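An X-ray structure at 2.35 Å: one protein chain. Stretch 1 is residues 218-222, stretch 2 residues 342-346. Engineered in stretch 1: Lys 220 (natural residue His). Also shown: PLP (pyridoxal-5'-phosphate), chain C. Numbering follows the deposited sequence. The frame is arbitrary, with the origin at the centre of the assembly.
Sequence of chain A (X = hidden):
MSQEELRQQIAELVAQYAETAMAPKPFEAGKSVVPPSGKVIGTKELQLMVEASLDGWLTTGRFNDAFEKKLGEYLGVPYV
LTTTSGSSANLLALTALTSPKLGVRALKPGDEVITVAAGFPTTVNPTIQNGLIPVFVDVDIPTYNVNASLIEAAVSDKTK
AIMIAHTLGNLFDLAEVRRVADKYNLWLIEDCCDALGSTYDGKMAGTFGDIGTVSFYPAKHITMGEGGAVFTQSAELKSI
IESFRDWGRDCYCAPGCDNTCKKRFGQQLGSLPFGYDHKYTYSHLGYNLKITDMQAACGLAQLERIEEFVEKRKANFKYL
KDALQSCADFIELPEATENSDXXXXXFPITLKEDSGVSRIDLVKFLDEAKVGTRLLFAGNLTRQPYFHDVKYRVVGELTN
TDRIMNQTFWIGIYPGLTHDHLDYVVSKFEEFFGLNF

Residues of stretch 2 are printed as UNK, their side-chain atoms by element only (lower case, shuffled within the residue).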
# COMPACT_ATOMS: atom_id res chain seq x y z
N PRO A 218 11.61 -6.82 -5.60
CA PRO A 218 12.57 -7.52 -6.47
C PRO A 218 13.77 -8.22 -5.82
O PRO A 218 14.28 -9.21 -6.36
CB PRO A 218 13.00 -6.43 -7.45
CG PRO A 218 11.72 -5.60 -7.58
CD PRO A 218 11.30 -5.48 -6.13
N ALA A 219 14.21 -7.73 -4.67
CA ALA A 219 15.35 -8.33 -4.00
C ALA A 219 15.01 -9.63 -3.28
O ALA A 219 15.90 -10.40 -2.92
CB ALA A 219 15.95 -7.32 -3.01
N LYS A 220 13.72 -9.88 -3.08
CA LYS A 220 13.29 -11.06 -2.35
C LYS A 220 13.18 -12.37 -3.17
O LYS A 220 13.39 -12.39 -4.39
CB LYS A 220 11.99 -10.73 -1.59
CG LYS A 220 12.22 -10.08 -0.16
CD LYS A 220 12.62 -8.58 -0.11
CE LYS A 220 13.20 -8.18 1.29
NZ LYS A 220 13.26 -6.72 1.81
N HIS A 221 12.87 -13.48 -2.51
CA HIS A 221 12.77 -14.78 -3.18
C HIS A 221 12.00 -14.78 -4.50
O HIS A 221 12.51 -15.28 -5.51
CB HIS A 221 12.21 -15.81 -2.22
CG HIS A 221 13.13 -16.09 -1.07
ND1 HIS A 221 14.14 -17.02 -1.14
CD2 HIS A 221 13.22 -15.53 0.16
CE1 HIS A 221 14.81 -17.03 0.00
NE2 HIS A 221 14.27 -16.13 0.81
N ILE A 222 10.78 -14.25 -4.50
CA ILE A 222 9.99 -14.15 -5.73
C ILE A 222 9.48 -12.72 -5.75
O ILE A 222 9.39 -12.09 -4.70
CB ILE A 222 8.80 -15.14 -5.77
CG1 ILE A 222 7.80 -14.84 -4.65
CG2 ILE A 222 9.32 -16.56 -5.70
CD1 ILE A 222 6.58 -15.75 -4.65
N UNK A 342 17.82 -23.12 6.47
CA UNK A 342 17.57 -21.74 6.04
C UNK A 342 17.59 -21.61 4.52
O UNK A 342 18.57 -22.00 3.88
c UNK A 342 19.16 -23.28 7.06
c UNK A 342 19.83 -21.97 6.75
c UNK A 342 18.74 -20.97 6.65
N UNK A 343 16.52 -21.07 3.95
CA UNK A 343 16.54 -20.60 2.57
C UNK A 343 17.21 -19.23 2.46
O UNK A 343 16.54 -18.20 2.47
c UNK A 343 15.12 -20.54 2.00
o UNK A 343 15.13 -20.10 0.66
N UNK A 344 18.54 -19.24 2.35
CA UNK A 344 19.31 -18.00 2.38
C UNK A 344 18.85 -16.91 1.42
O UNK A 344 18.59 -17.15 0.24
c UNK A 344 21.76 -17.54 5.23
c UNK A 344 20.80 -18.29 2.16
c UNK A 344 22.55 -18.69 7.24
c UNK A 344 22.53 -19.91 6.60
c UNK A 344 22.12 -19.93 5.26
c UNK A 344 21.38 -19.16 3.23
c UNK A 344 22.17 -17.51 6.57
n UNK A 344 22.01 -20.99 4.39
c UNK A 344 21.73 -18.76 4.56
c UNK A 344 21.56 -20.52 3.18
N UNK A 345 18.75 -15.70 1.98
CA UNK A 345 18.34 -14.51 1.25
C UNK A 345 19.61 -13.85 0.73
O UNK A 345 19.66 -13.35 -0.39
c UNK A 345 17.83 -9.90 1.17
c UNK A 345 16.06 -12.02 0.93
c UNK A 345 17.26 -12.22 1.60
c UNK A 345 18.14 -11.15 1.72
c UNK A 345 15.74 -10.78 0.37
c UNK A 345 16.63 -9.72 0.50
c UNK A 345 17.59 -13.56 2.20
N UNK A 346 20.62 -13.86 1.59
CA UNK A 346 21.91 -13.29 1.25
C UNK A 346 22.98 -13.99 2.06
O UNK A 346 22.67 -14.86 2.88
N1 PLP C . 11.20 -7.07 6.73
C2 PLP C . 12.39 -7.54 6.21
C2A PLP C . 13.31 -8.33 7.14
C3 PLP C . 12.72 -7.29 4.84
O3 PLP C . 13.87 -7.72 4.29
C4 PLP C . 11.80 -6.53 4.00
C4A PLP C . 12.19 -6.31 2.50
C5 PLP C . 10.59 -6.06 4.61
C6 PLP C . 10.32 -6.36 6.00
C5A PLP C . 9.50 -5.27 3.95
O4P PLP C . 9.29 -5.58 2.64
P PLP C . 9.03 -4.53 1.46
O1P PLP C . 8.39 -5.32 0.34
O2P PLP C . 10.52 -3.99 1.03
O3P PLP C . 8.16 -3.38 1.96

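Position 342 has three side-chain carbons, and they close a ring onto the backbone N. No other element is present. The ring stays out of reach of stretch 1. A ring that includes the backbone nitrogen identifies Pro 342. Its carbonyl O accepts a weak hydrogen bond from the backbone N of position 344, 3.2 Å away.

Position 343 carries one carbon followed by one oxygen, without a branch. Its CA-to-CB bond points toward stretch 1, and the oxygen lies 3.2 Å from CE1 of His 221. A two-atom side chain ending in a single oxygen is serine, so this is Ser 343. Its chi1 is t. OG meets the His 221 ring obliquely, and the pair is a contact without a hydrogen bond. OG is hydrogen-bonded elsewhere in the structure.

Position 344 has one carbon and then fused five- and six-membered rings, nine carbons and one nitrogen in all. The CA-to-CB bond points away from stretch 1, and no side-chain atom makes a contact there. What touches stretch 1 is the backbone: O lies 3.8 Å from CE1 of His 221. The fused ring system with one nitrogen is that of tryptophan, Trp 344.

Position 345 has one carbon and then a six-membered ring, seven carbons in total with no heteroatom. The CA-to-CB bond runs sideways, but the ring comes nearer to stretch 1. It reaches Ala 219 and Lys 220. A plain six-carbon ring without a hydroxyl is phenylalanine, Phe 345. Its CE2 is 3.3 Å from Ala 219 O and 3.6 Å from Lys 220 CG. The latter atom sits at the ring edge.

Position 346 has no side-chain atoms, not even a CB. It is Gly 346, and it makes no contact with stretch 1.

The contact is small, burying 248 Å² over both sides, and it works by packing. No hydrogen bond crosses it. His 221 NE2 and Ser 343 O are 3.5 Å apart, but the angle is poor; NE2 is hydrogen-bonded elsewhere in the structure. Phe 345 is the most covered residue, and its CZ packs against Ala 219 CB at 4.3 Å. His 221 extends the contact to Ser 343 and Trp 344. Lys 220 is an engineered residue, His in the natural sequence. Its aliphatic CG lies against Phe 345, while its NZ is covalently bonded to C4A of PLP at 1.3 Å.

Stretch 2 (342-346) PSWFG
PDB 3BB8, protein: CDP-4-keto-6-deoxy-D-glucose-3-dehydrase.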